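Side-chain contacts in copper-containing nitrite reductase (Hyphomicrobium denitrificans 1NES1, PDB 6TFO), which probably reduces nitrite to nitric oxide with electrons from cytochrome c, using copper ions bound in a homotrimer whose chains carry a tethered cupredoxin domain: residues Leu34-Ala39 and Met43-Val48; Ile70-Gly75 and Ala89-Val94. All blocks are in the same frame, centred on the assembly; numbering follows the deposited sequence.

Interaction 1: Leu34-Ala39 and Met43-Val48; sequences LRTGIA and MVYIGV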
loop_
_atom_site.group_PDB
_atom_site.type_symbol
_atom_site.label_atom_id
_atom_site.label_comp_id
_atom_site.label_asym_id
_atom_site.label_seq_id
_atom_site.Cartn_x
_atom_site.Cartn_y
_atom_site.Cartn_z
ATOM N N LEU C 34 5.329 24.293 -4.919
ATOM C CA LEU C 34 6.162 23.374 -5.732
ATOM C C LEU C 34 6.594 22.206 -4.850
ATOM O O LEU C 34 7.086 22.466 -3.737
ATOM C CB LEU C 34 7.388 24.107 -6.272
ATOM C CG LEU C 34 7.117 25.329 -7.144
ATOM C CD1 LEU C 34 8.445 25.899 -7.657
ATOM C CD2 LEU C 34 6.195 25.010 -8.312
ATOM N N ARG C 35 6.401 20.980 -5.349
ATOM C CA ARG C 35 6.952 19.729 -4.770
ATOM C C ARG C 35 8.100 19.272 -5.683
ATOM O O ARG C 35 7.906 19.221 -6.910
ATOM C CB ARG C 35 5.832 18.700 -4.594
ATOM C CG ARG C 35 6.279 17.374 -4.002
ATOM C CD ARG C 35 5.119 16.474 -3.608
ATOM N NE ARG C 35 4.692 16.840 -2.262
ATOM C CZ ARG C 35 3.506 17.352 -1.917
ATOM N NH1 ARG C 35 2.539 17.526 -2.809
ATOM N NH2 ARG C 35 3.287 17.653 -0.649
ATOM N N THR C 36 9.270 18.994 -5.112
ATOM C CA THR C 36 10.398 18.389 -5.853
ATOM C C THR C 36 10.033 16.930 -6.154
ATOM O O THR C 36 9.300 16.324 -5.361
ATOM C CB THR C 36 11.714 18.493 -5.079
ATOM O OG1 THR C 36 11.595 17.663 -3.923
ATOM C CG2 THR C 36 12.042 19.912 -4.688
ATOM N N GLY C 37 10.536 16.385 -7.261
ATOM C CA GLY C 37 10.398 14.945 -7.552
ATOM C C GLY C 37 11.081 14.540 -8.840
ATOM O O GLY C 37 12.001 15.255 -9.306
ATOM N N ILE C 38 10.624 13.412 -9.386
ATOM C CA ILE C 38 11.092 12.787 -10.659
ATOM C C ILE C 38 9.884 12.707 -11.590
ATOM O O ILE C 38 8.883 12.103 -11.211
ATOM C CB ILE C 38 11.707 11.401 -10.386
ATOM C CG1 ILE C 38 12.757 11.440 -9.273
ATOM C CG2 ILE C 38 12.259 10.787 -11.663
ATOM C CD1 ILE C 38 13.955 12.290 -9.570
ATOM N N ALA C 39 9.965 13.328 -12.756
ATOM C CA ALA C 39 8.906 13.296 -13.784
ATOM C C ALA C 39 9.570 13.524 -15.143
ATOM O O ALA C 39 10.640 14.173 -15.172
ATOM C CB ALA C 39 7.852 14.324 -13.476
ATOM N N MET C 43 14.877 15.099 -12.746
ATOM C CA MET C 43 14.634 15.673 -11.399
ATOM C C MET C 43 14.074 17.088 -11.585
ATOM O O MET C 43 14.781 17.933 -12.186
ATOM C CB MET C 43 15.937 15.735 -10.609
ATOM C CG MET C 43 15.733 15.841 -9.132
ATOM S SD MET C 43 17.374 15.824 -8.363
ATOM C CE MET C 43 17.093 14.511 -7.181
ATOM N N VAL C 44 12.840 17.323 -11.129
ATOM C CA VAL C 44 12.053 18.538 -11.491
ATOM C C VAL C 44 11.322 19.127 -10.277
ATOM O O VAL C 44 11.332 18.542 -9.167
ATOM C CB VAL C 44 11.044 18.234 -12.613
ATOM C CG1 VAL C 44 11.757 17.800 -13.883
ATOM C CG2 VAL C 44 10.001 17.214 -12.178
ATOM N N TYR C 45 10.713 20.282 -10.515
ATOM C CA TYR C 45 9.653 20.851 -9.664
ATOM C C TYR C 45 8.324 20.395 -10.264
ATOM O O TYR C 45 8.199 20.375 -11.501
ATOM C CB TYR C 45 9.764 22.374 -9.627
ATOM C CG TYR C 45 11.038 22.945 -9.058
ATOM C CD1 TYR C 45 11.238 23.047 -7.693
ATOM C CD2 TYR C 45 11.990 23.501 -9.887
ATOM C CE1 TYR C 45 12.377 23.638 -7.168
ATOM C CE2 TYR C 45 13.134 24.091 -9.382
ATOM C CZ TYR C 45 13.324 24.166 -8.019
ATOM O OH TYR C 45 14.462 24.737 -7.535
ATOM N N ILE C 46 7.382 20.011 -9.409
ATOM C CA ILE C 46 5.992 19.675 -9.812
ATOM C C ILE C 46 5.030 20.627 -9.092
ATOM O O ILE C 46 5.126 20.757 -7.855
ATOM C CB ILE C 46 5.676 18.201 -9.520
ATOM C CG1 ILE C 46 6.791 17.283 -10.019
ATOM C CG2 ILE C 46 4.327 17.832 -10.127
ATOM C CD1 ILE C 46 6.855 15.956 -9.302
ATOM N N GLY C 47 4.132 21.265 -9.848
ATOM C CA GLY C 47 3.100 22.171 -9.313
ATOM C C GLY C 47 2.087 21.420 -8.465
ATOM O O GLY C 47 1.748 20.267 -8.820
ATOM N N VAL C 48 1.635 22.051 -7.373
ATOM C CA VAL C 48 0.616 21.511 -6.430
ATOM C C VAL C 48 -0.516 22.533 -6.324
ATOM O O VAL C 48 -0.227 23.689 -5.956
ATOM C CB VAL C 48 1.229 21.224 -5.054
ATOM C CG1 VAL C 48 0.238 20.520 -4.140
ATOM C CG2 VAL C 48 2.518 20.433 -5.184
#

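Interaction 2: Ile70-Gly75 and Ala89-Val94; sequences INLING and ARSAIV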
loop_
_atom_site.group_PDB
_atom_site.type_symbol
_atom_site.label_atom_id
_atom_site.label_comp_id
_atom_site.label_asym_id
_atom_site.label_seq_id
_atom_site.Cartn_x
_atom_site.Cartn_y
_atom_site.Cartn_z
ATOM N N ILE C 70 6.105 31.645 -2.857
ATOM C CA ILE C 70 6.427 30.296 -3.393
ATOM C C ILE C 70 6.679 29.402 -2.189
ATOM O O ILE C 70 7.602 29.717 -1.407
ATOM C CB ILE C 70 7.632 30.349 -4.344
ATOM C CG1 ILE C 70 7.285 31.057 -5.658
ATOM C CG2 ILE C 70 8.159 28.951 -4.584
ATOM C CD1 ILE C 70 8.495 31.531 -6.442
ATOM N N ASN C 71 5.858 28.365 -2.030
ATOM C CA ASN C 71 6.038 27.303 -1.003
ATOM C C ASN C 71 6.785 26.123 -1.634
ATOM O O ASN C 71 6.195 25.462 -2.524
ATOM C CB ASN C 71 4.693 26.841 -0.456
ATOM C CG ASN C 71 3.833 27.995 0.006
ATOM O OD1 ASN C 71 4.289 28.862 0.753
ATOM N ND2 ASN C 71 2.591 28.021 -0.456
ATOM N N LEU C 72 8.032 25.868 -1.225
ATOM C CA LEU C 72 8.798 24.678 -1.689
ATOM C C LEU C 72 8.620 23.538 -0.687
ATOM O O LEU C 72 8.912 23.752 0.496
ATOM C CB LEU C 72 10.283 25.005 -1.848
ATOM C CG LEU C 72 11.127 23.882 -2.453
ATOM C CD1 LEU C 72 10.600 23.490 -3.827
ATOM C CD2 LEU C 72 12.587 24.284 -2.541
ATOM N N ILE C 73 8.189 22.371 -1.175
ATOM C CA ILE C 73 8.025 21.123 -0.379
ATOM C C ILE C 73 8.872 20.026 -1.032
ATOM O O ILE C 73 8.684 19.750 -2.244
ATOM C CB ILE C 73 6.545 20.726 -0.296
ATOM C CG1 ILE C 73 5.682 21.917 0.119
ATOM C CG2 ILE C 73 6.367 19.520 0.618
ATOM C CD1 ILE C 73 4.206 21.618 0.194
ATOM N N ASN C 74 9.756 19.419 -0.241
ATOM C CA ASN C 74 10.619 18.285 -0.647
ATOM C C ASN C 74 9.745 17.043 -0.879
ATOM O O ASN C 74 9.074 16.612 0.066
ATOM C CB ASN C 74 11.675 18.047 0.423
ATOM C CG ASN C 74 12.759 17.104 -0.034
ATOM O OD1 ASN C 74 12.456 16.070 -0.621
ATOM N ND2 ASN C 74 14.007 17.449 0.252
ATOM N N GLY C 75 9.749 16.495 -2.095
ATOM C CA GLY C 75 8.950 15.309 -2.481
ATOM C C GLY C 75 9.705 14.004 -2.242
ATOM O O GLY C 75 9.150 13.121 -1.550
ATOM N N ALA C 89 15.824 36.450 -4.560
ATOM C CA ALA C 89 14.813 35.680 -3.796
ATOM C C ALA C 89 15.214 34.204 -3.789
ATOM O O ALA C 89 15.540 33.686 -4.868
ATOM C CB ALA C 89 13.457 35.860 -4.440
ATOM N N ARG C 90 15.192 33.550 -2.630
ATOM C CA ARG C 90 15.434 32.089 -2.567
ATOM C C ARG C 90 14.722 31.487 -1.355
ATOM O O ARG C 90 14.497 32.195 -0.364
ATOM C CB ARG C 90 16.932 31.777 -2.543
ATOM C CG ARG C 90 17.633 32.167 -1.253
ATOM C CD ARG C 90 19.144 32.192 -1.451
ATOM N NE ARG C 90 19.632 30.887 -1.863
ATOM C CZ ARG C 90 20.604 30.680 -2.748
ATOM N NH1 ARG C 90 21.223 31.691 -3.329
ATOM N NH2 ARG C 90 20.951 29.453 -3.076
ATOM N N SER C 91 14.373 30.208 -1.462
ATOM C CA SER C 91 13.978 29.354 -0.319
ATOM C C SER C 91 15.227 29.040 0.497
ATOM O O SER C 91 16.352 29.302 0.002
ATOM C CB SER C 91 13.344 28.082 -0.780
ATOM O OG SER C 91 14.355 27.131 -1.115
ATOM N N ALA C 92 15.021 28.458 1.680
ATOM C CA ALA C 92 16.057 27.709 2.416
ATOM C C ALA C 92 16.279 26.373 1.697
ATOM O O ALA C 92 15.418 25.982 0.880
ATOM C CB ALA C 92 15.625 27.507 3.850
ATOM N N ILE C 93 17.369 25.681 2.012
ATOM C CA ILE C 93 17.594 24.269 1.594
ATOM C C ILE C 93 16.663 23.352 2.399
ATOM O O ILE C 93 16.765 23.331 3.624
ATOM C CB ILE C 93 19.076 23.893 1.766
ATOM C CG1 ILE C 93 19.959 24.629 0.754
ATOM C CG2 ILE C 93 19.250 22.388 1.667
ATOM C CD1 ILE C 93 20.644 25.866 1.278
ATOM N N VAL C 94 15.844 22.555 1.722
ATOM C CA VAL C 94 14.972 21.527 2.360
ATOM C C VAL C 94 15.582 20.143 2.084
ATOM O O VAL C 94 15.823 19.833 0.901
ATOM C CB VAL C 94 13.528 21.639 1.837
ATOM C CG1 VAL C 94 12.815 22.809 2.477
ATOM C CG2 VAL C 94 13.428 21.727 0.312
#

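Interaction 1: Leu34-Ala39 and Met43-Val48
Leu34 reaches the Tyr45 ring with one methyl, its CD1 lying 4.0 Å from Tyr45 CD1 and approaching obliquely, in an antiparallel beta hairpin. Leu34, Thr36 and Tyr45 are buried and look into the cupredoxin core: Tyr45 packs on the copper ligand Cys117 and meets the ring of Tyr115, while its OH bonds to the carbonyl of Asp81. Thr36 touches the ligand His80, and its OG1 is hydrogen-bonded to the backbone N of Gly75. Farther along this face Ile38 CD1 meets Met43 CG at 4.0 Å, and both residues pack on a second subunit. Between the strands, Arg35 N donates to Ile46 O at 2.8 Å, nearly straight (169°), and Ile46 N returns the bond to Arg35 O; Gly37 and Val44 form a second such two-bond pair.

The face of Arg35, Ile46 and Val48 is more open to solvent, with Val44 buried among them. Ile46 extends its side chain (chi2 156°) until CD1 stands 4.1 Å from Gly37 CA. Arg35 bends at chi3 (-85°) and sets NH1 3.8 Å from Val48 CG2; its NH2 makes a long, weak ion pair with Glu319 of a third subunit. Near the turn, Ala39 CB meets Val44 CG2 at 3.8 Å. The hairpin thus backs the type 1 copper ligands with apolar and hydrogen-bonded groups, and sets a partly exposed face of Arg35 and aliphatic side chains beside a neighbouring subunit.

Interaction 2: Ile70-Gly75 and Ala89-Val94
Val94 sends CG2 between Leu72 and Asn74, 3.9 Å from Leu72 CD2 and 4.1 Å from Asn74 CB. Its chi1 of -77° places CG2 between the backbone N and the carbonyl carbon, which turns this methyl onto the end of strand 67-73. Leu72 meets it with CD2: CG is anti to the backbone N (chi1 -174°), which carries the fork across to the loop, and CD2 serves two neighbours at once, lying also 3.6 Å from Ser91 OG. That hydroxyl, although it has the Leu72 methyl beside it, is hydrogen-bonded to the backbone N of Ala82, so the polar atom is satisfied in its buried setting.

These residues belong to a cupredoxin sandwich. Strand 67-73 lies in one sheet and strand 89-90 at the edge of the other; the loop after strand 89-90 packs against Leu72 and Asn74, at the end of strand 67-73. The Leu72 side chain is about 7 Å from the bound copper.

Asn74 turns its amide toward the same loop. ND2 donates to Val94 O at 3.1 Å in a bent bond (139°); the acceptor is close to the amide plane, yet the donor sits above the carbonyl plane of Val94. The same nitrogen is gripped by Ala78 O, and the side chain touches the copper ligand His80.

Interactions 1 and 2 follow one another along the chain, with centres 11 Å apart, inside a single cupredoxin domain. They share a sheet: strand 30-39 of the hairpin lies between strand 42-48 and strand 67-73, running parallel to the latter. The two are joined directly by probable backbone hydrogen bonds, Leu34 N to Asn71 O and Leu34 O to Ile73 N, both 2.8 Å, and Thr36 OG1 packs against Asn74 CA at 3.5 Å. Interaction 1 is within that sheet, whereas interaction 2 carries it across to the loop after strand 89-90 of the other sheet. Together they border the type 1 copper site from strand 30-39 and from the loop after strand 67-73, both touching its ligand His80.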